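Local coordinates for protein hydrogenase 3 maturation protease (PDB 2E85) that cleaves a C-terminal peptide from the precursor of HycE, the large subunit of Escherichia coli hydrogenase 3, during its maturation, at residues G35-I40 and P58-I63; G74-I79 and K132-T137; E143-E146 and G150-Q153. The protein carries 1 engineered substitution. All blocks are in the same frame, centred on the assembly; numbering follows the deposited sequence.

Overall arrangement
From the N terminus, the chain first closes contact 1, where 35-40 and 58-63 meet over a short excursion through helix 50-56, with strand 6-11 lying between their two strands in the sheet. Contact 2 then closes a much longer loop of 52 residues, bringing edge strand 76-78 against helix 129-141. Contact 3 is a short local loop in the tail beyond that helix. The three follow in series, none nested in or crossing another. Contacts 1 and 2 reach the same mixed sheet without touching, while contact 3 bridges them: the W145 carbonyl meets R60 at one end, and A152 pairs with I78 of the edge strand at the other.

Contact 1: G35-I40 and P58-I63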
loop_
_atom_site.group_PDB
_atom_site.type_symbol
_atom_site.label_atom_id
_atom_site.label_comp_id
_atom_site.label_asym_id
_atom_site.label_seq_id
_atom_site.Cartn_x
_atom_site.Cartn_y
_atom_site.Cartn_z
ATOM N N GLY B 35 16.986 -2.909 -23.754
ATOM C CA GLY B 35 17.434 -1.799 -22.913
ATOM C C GLY B 35 18.178 -2.266 -21.683
ATOM O O GLY B 35 18.753 -3.372 -21.670
ATOM N N ASN B 36 18.190 -1.419 -20.652
ATOM C CA ASN B 36 18.947 -1.729 -19.433
ATOM C C ASN B 36 18.025 -2.140 -18.290
ATOM O O ASN B 36 18.445 -2.228 -17.153
ATOM C CB ASN B 36 19.818 -0.526 -19.012
ATOM C CG ASN B 36 20.878 -0.183 -20.048
ATOM O OD1 ASN B 36 21.038 0.989 -20.438
ATOM N ND2 ASN B 36 21.593 -1.188 -20.511
ATOM N N TRP B 37 16.770 -2.437 -18.608
ATOM C CA TRP B 37 15.748 -2.648 -17.572
ATOM C C TRP B 37 15.989 -3.929 -16.777
ATOM O O TRP B 37 16.215 -4.995 -17.360
ATOM C CB TRP B 37 14.355 -2.725 -18.218
ATOM C CG TRP B 37 14.007 -1.472 -19.038
ATOM C CD1 TRP B 37 14.224 -1.284 -20.387
ATOM C CD2 TRP B 37 13.405 -0.265 -18.556
ATOM N NE1 TRP B 37 13.803 -0.030 -20.760
ATOM C CE2 TRP B 37 13.292 0.617 -19.665
ATOM C CE3 TRP B 37 12.958 0.169 -17.291
ATOM C CZ2 TRP B 37 12.728 1.916 -19.552
ATOM C CZ3 TRP B 37 12.411 1.452 -17.177
ATOM C CH2 TRP B 37 12.293 2.299 -18.297
ATOM N N VAL B 38 15.917 -3.808 -15.456
ATOM C CA VAL B 38 15.691 -4.963 -14.586
ATOM C C VAL B 38 14.177 -5.172 -14.519
ATOM O O VAL B 38 13.448 -4.280 -14.105
ATOM C CB VAL B 38 16.292 -4.758 -13.167
ATOM C CG1 VAL B 38 16.011 -5.973 -12.293
ATOM C CG2 VAL B 38 17.757 -4.532 -13.249
ATOM N N VAL B 39 13.718 -6.357 -14.919
ATOM C CA VAL B 39 12.281 -6.570 -15.115
ATOM C C VAL B 39 11.719 -7.414 -13.978
ATOM O O VAL B 39 12.134 -8.571 -13.777
ATOM C CB VAL B 39 11.987 -7.217 -16.492
ATOM C CG1 VAL B 39 10.469 -7.440 -16.666
ATOM C CG2 VAL B 39 12.559 -6.342 -17.612
ATOM N N ILE B 40 10.778 -6.847 -13.231
ATOM C CA ILE B 40 10.119 -7.573 -12.131
ATOM C C ILE B 40 8.776 -8.102 -12.638
ATOM O O ILE B 40 7.944 -7.342 -13.074
ATOM C CB ILE B 40 9.907 -6.672 -10.906
ATOM C CG1 ILE B 40 11.266 -6.308 -10.293
ATOM C CG2 ILE B 40 9.059 -7.382 -9.858
ATOM C CD1 ILE B 40 12.132 -5.362 -11.110
ATOM N N PRO B 58 16.766 2.143 -8.145
ATOM C CA PRO B 58 16.713 2.618 -9.516
ATOM C C PRO B 58 16.699 4.130 -9.604
ATOM O O PRO B 58 16.358 4.823 -8.633
ATOM C CB PRO B 58 15.390 2.076 -10.040
ATOM C CG PRO B 58 14.573 1.817 -8.837
ATOM C CD PRO B 58 15.483 1.568 -7.705
ATOM N N THR B 59 17.087 4.607 -10.775
ATOM C CA THR B 59 16.977 6.005 -11.160
ATOM C C THR B 59 15.658 6.256 -11.902
ATOM O O THR B 59 15.163 7.385 -11.959
ATOM C CB THR B 59 18.173 6.421 -12.063
ATOM O OG1 THR B 59 18.305 5.483 -13.142
ATOM C CG2 THR B 59 19.467 6.410 -11.254
ATOM N N ARG B 60 15.115 5.202 -12.500
ATOM C CA ARG B 60 13.888 5.317 -13.270
ATOM C C ARG B 60 13.097 4.030 -13.132
ATOM O O ARG B 60 13.652 2.946 -13.222
ATOM C CB ARG B 60 14.199 5.582 -14.746
ATOM C CG ARG B 60 13.019 5.439 -15.711
ATOM C CD ARG B 60 13.354 6.050 -17.045
ATOM N NE ARG B 60 14.413 5.323 -17.754
ATOM C CZ ARG B 60 14.858 5.648 -18.966
ATOM N NH1 ARG B 60 14.339 6.689 -19.613
ATOM N NH2 ARG B 60 15.803 4.924 -19.535
ATOM N N LEU B 61 11.800 4.173 -12.870
ATOM C CA LEU B 61 10.904 3.040 -12.722
ATOM C C LEU B 61 9.725 3.187 -13.712
ATOM O O LEU B 61 9.023 4.205 -13.692
ATOM C CB LEU B 61 10.349 2.997 -11.315
ATOM C CG LEU B 61 9.257 1.929 -11.089
ATOM C CD1 LEU B 61 9.792 0.531 -11.167
ATOM C CD2 LEU B 61 8.560 2.180 -9.765
ATOM N N LEU B 62 9.521 2.157 -14.540
ATOM C CA LEU B 62 8.386 2.064 -15.458
ATOM C C LEU B 62 7.469 0.956 -14.944
ATOM O O LEU B 62 7.927 -0.157 -14.701
ATOM C CB LEU B 62 8.861 1.692 -16.870
ATOM C CG LEU B 62 7.809 1.466 -17.956
ATOM C CD1 LEU B 62 6.801 2.633 -18.149
ATOM C CD2 LEU B 62 8.456 1.131 -19.275
ATOM N N ILE B 63 6.187 1.263 -14.842
ATOM C CA ILE B 63 5.197 0.275 -14.407
ATOM C C ILE B 63 4.250 0.073 -15.557
ATOM O O ILE B 63 3.740 1.056 -16.105
ATOM C CB ILE B 63 4.405 0.803 -13.195
ATOM C CG1 ILE B 63 5.363 1.099 -12.044
ATOM C CG2 ILE B 63 3.332 -0.197 -12.752
ATOM C CD1 ILE B 63 4.783 1.969 -10.930
#
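The backbones of G35-I40 and P58-I63 stay well apart where W37 meets R60 and L62: the nearest CA atoms, those of W37 and L61, are 8.9 Å from each other. The gap exists because strands 38-43 and 60-66 are not sheet neighbours; strand 6-11 runs parallel between them, and the long indole of W37 bridges the gap. With CG anti to its own carbonyl carbon (chi1 -57°), the indole swings its benzo end across. There CZ3 packs on L62 CB at 3.6 Å, and L62 CD2 sits over one ring face, offset toward the rim. R60 lies crosswise, its NE 3.7 Å from W37 CH2, with the guanidinium tilted only 21° from the indole plane. D6 takes the charge of R60 in a salt bridge, and the W37 NE1 is bonded to the L142 carbonyl. Replacing W37 with an alanine would probably open a gap beside L62 and leave the R60 guanidinium without the flat surface against which it rests. R60 and L62, two residues apart on one strand, present the same sheet face, and a large residue reaching them across a central strand fits the parallel part (order 2-1-3) of the mixed alpha/beta sheet of this protease family.

Contact 2: G74-I79 and K132-T137; sequences GEIRII and KDAVET
I76 of the edge strand points at helix residues A134 and T137, and this apolar contact carries most of the meeting between G74-I79 and K132-T137. Its CG1 lies anti to the carbonyl carbon (chi1 -67°), extending CD1 to 3.9 Å from A134 CB and equally close to T137 CB. A small alanine suits the spot because the loop at G74 comes so near the helix; the branched isoleucine fills the space beside it. Backbone atoms join in by van der Waals contact. A134 CB rests 3.3 Å from G74 O, and I76 CD1 packs 3.6 Å from A134 O. Glycine is called for at G74, where a side chain would jam against the preceding carbonyl. The polar bonds described here are local ones, each inside its own segment. On the helix, T137 OG1 bonds D133 O at 2.9 Å while T137 N reaches the same oxygen from the opposite face of its plane, turning the threonine methyl CG2 toward I76. On the strand, E75 points away from the helix and forms a salt bridge with R77: NH1 lies 2.9 Å from E75 OE1, which offers its anti lone pair and sits in the guanidinium plane. The same NH1 also grips I76 O. Strand 76-78 pairs antiparallel with strand 111-116, whose I116 touches A134 and whose L114 meets I76, while V135 turns the helix's other side to helix 21-31.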
loop_
_atom_site.group_PDB
_atom_site.type_symbol
_atom_site.label_atom_id
_atom_site.label_comp_id
_atom_site.label_asym_id
_atom_site.label_seq_id
_atom_site.Cartn_x
_atom_site.Cartn_y
_atom_site.Cartn_z
ATOM N N GLY B 74 -6.393 -2.194 -26.469
ATOM C CA GLY B 74 -5.022 -2.116 -26.973
ATOM C C GLY B 74 -4.444 -0.709 -26.973
ATOM O O GLY B 74 -3.239 -0.536 -27.213
ATOM N N GLU B 75 -5.282 0.302 -26.712
ATOM C CA GLU B 75 -4.751 1.663 -26.566
ATOM C C GLU B 75 -3.779 1.692 -25.364
ATOM O O GLU B 75 -4.024 1.050 -24.318
ATOM C CB GLU B 75 -5.860 2.711 -26.390
ATOM C CG GLU B 75 -6.720 2.935 -27.638
ATOM C CD GLU B 75 -5.923 3.478 -28.825
ATOM O OE1 GLU B 75 -5.067 4.377 -28.629
ATOM O OE2 GLU B 75 -6.159 3.017 -29.967
ATOM N N ILE B 76 -2.706 2.462 -25.529
ATOM C CA ILE B 76 -1.637 2.579 -24.532
ATOM C C ILE B 76 -1.589 4.041 -24.100
ATOM O O ILE B 76 -1.537 4.920 -24.972
ATOM C CB ILE B 76 -0.256 2.272 -25.185
ATOM C CG1 ILE B 76 -0.195 0.807 -25.593
ATOM C CG2 ILE B 76 0.910 2.487 -24.199
ATOM C CD1 ILE B 76 0.866 0.471 -26.644
ATOM N N ARG B 77 -1.586 4.315 -22.784
ATOM C CA ARG B 77 -1.440 5.703 -22.309
ATOM C C ARG B 77 -0.599 5.759 -21.064
ATOM O O ARG B 77 -0.565 4.808 -20.300
ATOM C CB ARG B 77 -2.780 6.358 -21.969
ATOM C CG ARG B 77 -3.820 6.417 -23.088
ATOM C CD ARG B 77 -3.507 7.517 -24.086
ATOM N NE ARG B 77 -4.600 7.674 -25.049
ATOM C CZ ARG B 77 -4.803 6.904 -26.126
ATOM N NH1 ARG B 77 -4.023 5.868 -26.410
ATOM N NH2 ARG B 77 -5.825 7.180 -26.931
ATOM N N ILE B 78 0.102 6.884 -20.876
ATOM C CA ILE B 78 0.729 7.177 -19.617
ATOM C C ILE B 78 -0.282 7.892 -18.738
ATOM O O ILE B 78 -0.917 8.868 -19.181
ATOM C CB ILE B 78 1.915 8.128 -19.789
ATOM C CG1 ILE B 78 2.924 7.606 -20.851
ATOM C CG2 ILE B 78 2.506 8.479 -18.416
ATOM C CD1 ILE B 78 2.551 8.040 -22.187
ATOM N N ILE B 79 -0.425 7.410 -17.510
ATOM C CA ILE B 79 -1.364 8.011 -16.562
ATOM C C ILE B 79 -0.625 8.857 -15.540
ATOM O O ILE B 79 0.245 8.372 -14.787
ATOM C CB ILE B 79 -2.232 7.010 -15.829
ATOM C CG1 ILE B 79 -2.809 5.985 -16.799
ATOM C CG2 ILE B 79 -3.335 7.767 -15.039
ATOM C CD1 ILE B 79 -3.210 6.411 -18.181
ATOM N N LYS B 132 -2.142 -8.065 -27.445
ATOM C CA LYS B 132 -0.876 -8.703 -27.826
ATOM C C LYS B 132 -0.025 -7.727 -28.590
ATOM O O LYS B 132 1.174 -7.605 -28.315
ATOM C CB LYS B 132 -1.110 -9.962 -28.663
ATOM C CG LYS B 132 -1.733 -11.112 -27.861
ATOM C CD LYS B 132 -1.941 -12.297 -28.800
ATOM C CE LYS B 132 -2.791 -13.364 -28.191
ATOM N NZ LYS B 132 -2.692 -14.583 -29.046
ATOM N N ASP B 133 -0.651 -7.048 -29.559
ATOM C CA ASP B 133 -0.022 -5.965 -30.339
ATOM C C ASP B 133 0.491 -4.806 -29.449
ATOM O O ASP B 133 1.583 -4.264 -29.686
ATOM C CB ASP B 133 -1.012 -5.401 -31.376
ATOM C CG ASP B 133 -1.384 -6.403 -32.467
ATOM O OD1 ASP B 133 -0.706 -7.438 -32.637
ATOM O OD2 ASP B 133 -2.375 -6.133 -33.170
ATOM N N ALA B 134 -0.295 -4.408 -28.437
ATOM C CA ALA B 134 0.089 -3.296 -27.554
ATOM C C ALA B 134 1.319 -3.721 -26.776
ATOM O O ALA B 134 2.228 -2.912 -26.551
ATOM C CB ALA B 134 -1.078 -2.955 -26.570
ATOM N N VAL B 135 1.335 -4.982 -26.331
ATOM C CA VAL B 135 2.488 -5.482 -25.550
ATOM C C VAL B 135 3.763 -5.477 -26.396
ATOM O O VAL B 135 4.804 -5.002 -25.961
ATOM C CB VAL B 135 2.195 -6.876 -24.892
ATOM C CG1 VAL B 135 3.489 -7.412 -24.303
ATOM C CG2 VAL B 135 1.115 -6.695 -23.803
ATOM N N GLU B 136 3.634 -5.926 -27.636
ATOM C CA GLU B 136 4.742 -5.759 -28.603
ATOM C C GLU B 136 5.173 -4.301 -28.802
ATOM O O GLU B 136 6.372 -4.006 -28.870
ATOM C CB GLU B 136 4.351 -6.425 -29.924
ATOM C CG GLU B 136 5.476 -6.520 -30.958
ATOM C CD GLU B 136 6.678 -7.392 -30.554
ATOM O OE1 GLU B 136 6.598 -8.275 -29.660
ATOM O OE2 GLU B 136 7.738 -7.208 -31.185
ATOM N N THR B 137 4.205 -3.384 -28.905
ATOM C CA THR B 137 4.527 -1.978 -29.104
ATOM C C THR B 137 5.381 -1.433 -27.946
ATOM O O THR B 137 6.399 -0.787 -28.160
ATOM C CB THR B 137 3.243 -1.121 -29.321
ATOM O OG1 THR B 137 2.563 -1.601 -30.485
ATOM C CG2 THR B 137 3.601 0.342 -29.536
#

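Contact 3: E143-E146 and G150-Q153. With CA (calcium ion), chain H.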
loop_
_atom_site.group_PDB
_atom_site.type_symbol
_atom_site.label_atom_id
_atom_site.label_comp_id
_atom_site.label_asym_id
_atom_site.label_seq_id
_atom_site.Cartn_x
_atom_site.Cartn_y
_atom_site.Cartn_z
ATOM N N GLU B 143 14.024 -0.350 -25.588
ATOM C CA GLU B 143 15.401 -0.033 -25.895
ATOM C C GLU B 143 15.508 1.448 -26.243
ATOM O O GLU B 143 14.796 1.943 -27.108
ATOM C CB GLU B 143 15.890 -0.886 -27.046
ATOM C CG GLU B 143 17.236 -0.417 -27.567
ATOM C CD GLU B 143 17.712 -1.282 -28.682
ATOM O OE1 GLU B 143 17.663 -2.524 -28.519
ATOM O OE2 GLU B 143 18.138 -0.727 -29.723
ATOM N N GLY B 144 16.366 2.168 -25.539
ATOM C CA GLY B 144 16.496 3.596 -25.799
ATOM C C GLY B 144 15.327 4.467 -25.359
ATOM O O GLY B 144 15.246 5.636 -25.745
ATOM N N TRP B 145 14.415 3.904 -24.560
ATOM C CA TRP B 145 13.319 4.663 -23.940
ATOM C C TRP B 145 13.759 6.007 -23.382
ATOM O O TRP B 145 14.692 6.081 -22.616
ATOM C CB TRP B 145 12.726 3.850 -22.790
ATOM C CG TRP B 145 11.512 4.451 -22.184
ATOM C CD1 TRP B 145 11.438 5.567 -21.373
ATOM C CD2 TRP B 145 10.182 3.955 -22.302
ATOM N NE1 TRP B 145 10.138 5.793 -21.008
ATOM C CE2 TRP B 145 9.346 4.811 -21.546
ATOM C CE3 TRP B 145 9.617 2.861 -22.960
ATOM C CZ2 TRP B 145 7.972 4.621 -21.464
ATOM C CZ3 TRP B 145 8.261 2.663 -22.864
ATOM C CH2 TRP B 145 7.450 3.534 -22.106
ATOM N N GLU B 146 13.048 7.066 -23.756
ATOM C CA GLU B 146 13.324 8.398 -23.237
ATOM C C GLU B 146 11.997 9.039 -22.958
ATOM O O GLU B 146 11.031 8.825 -23.708
ATOM C CB GLU B 146 14.106 9.245 -24.255
ATOM C CG GLU B 146 15.482 8.660 -24.683
ATOM C CD GLU B 146 16.563 8.703 -23.597
ATOM O OE1 GLU B 146 16.247 8.634 -22.384
ATOM O OE2 GLU B 146 17.758 8.798 -23.970
ATOM N N GLY B 150 7.340 8.100 -26.007
ATOM C CA GLY B 150 6.539 8.553 -27.136
ATOM C C GLY B 150 5.044 8.266 -27.023
ATOM O O GLY B 150 4.298 8.463 -27.977
ATOM N N PHE B 151 4.613 7.783 -25.866
ATOM C CA PHE B 151 3.193 7.517 -25.648
ATOM C C PHE B 151 2.429 8.744 -25.151
ATOM O O PHE B 151 2.993 9.631 -24.469
ATOM C CB PHE B 151 3.005 6.336 -24.689
ATOM C CG PHE B 151 3.548 5.042 -25.232
ATOM C CD1 PHE B 151 2.926 4.408 -26.297
ATOM C CD2 PHE B 151 4.734 4.511 -24.715
ATOM C CE1 PHE B 151 3.441 3.196 -26.814
ATOM C CE2 PHE B 151 5.259 3.316 -25.203
ATOM C CZ PHE B 151 4.625 2.659 -26.262
ATOM N N ALA B 152 1.140 8.791 -25.486
ATOM C CA ALA B 152 0.267 9.906 -25.071
ATOM C C ALA B 152 -0.171 9.785 -23.623
ATOM O O ALA B 152 -0.319 8.678 -23.104
ATOM C CB ALA B 152 -0.957 9.984 -25.935
ATOM N N GLN B 153 -0.395 10.933 -22.991
ATOM C CA GLN B 153 -0.992 10.998 -21.665
ATOM C C GLN B 153 -2.468 10.658 -21.752
ATOM O O GLN B 153 -3.126 11.132 -22.682
ATOM C CB GLN B 153 -0.832 12.423 -21.140
ATOM C CG GLN B 153 -1.203 12.576 -19.684
ATOM C CD GLN B 153 -0.150 12.010 -18.774
ATOM O OE1 GLN B 153 -0.379 11.005 -18.107
ATOM N NE2 GLN B 153 1.038 12.631 -18.763
HETATM CA CA CA H . 18.741 -3.177 -30.562
HETATM O O HOH W 1 20.497 -4.032 -30.155
HETATM O O HOH W 2 16.532 -2.999 -31.313
HETATM O O HOH W 3 18.542 -4.581 -32.474
HETATM O O HOH W 4 19.622 -1.774 -32.341
HETATM O O HOH W 5 17.750 -5.536 -29.628
#
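W145 and F151 form the packed heart of this short loop. CH2 of the indole comes 3.8 Å from CE2 of the phenyl ring, arriving at the phenyl edge near its plane. The ring centroids are 5.9 Å apart and the planes inclined by 41°, an oblique aromatic pairing in which one ring corner meets the other's edge. CG of W145 is anti to the backbone N (chi1 -174°), which sends the ring inward, and NE1 is held by the G147 carbonyl within the loop, fixing the rotation of the indole. The outer side is looser. E146 O and G150 N come no nearer than 4.4 Å, too far to bond, and both G144 and G150 adopt positive phi values, which favour glycine. The E146 carboxylate leads away from G150-Q153, with a weak, long ion pair to R60. At the exposed end E143 stretches out its chain so that both carboxylate oxygens hold a calcium ion, OE1 at 2.4 Å and OE2 at 2.7 Å; five waters complete its shell of ligands. Inward, W145 lies on I112 and L114 of strand 111-116. F151 is wedged between L114, edge strand 76-78 and T137 and V138 of helix 129-141, with R141 of that helix in a cation-pi contact.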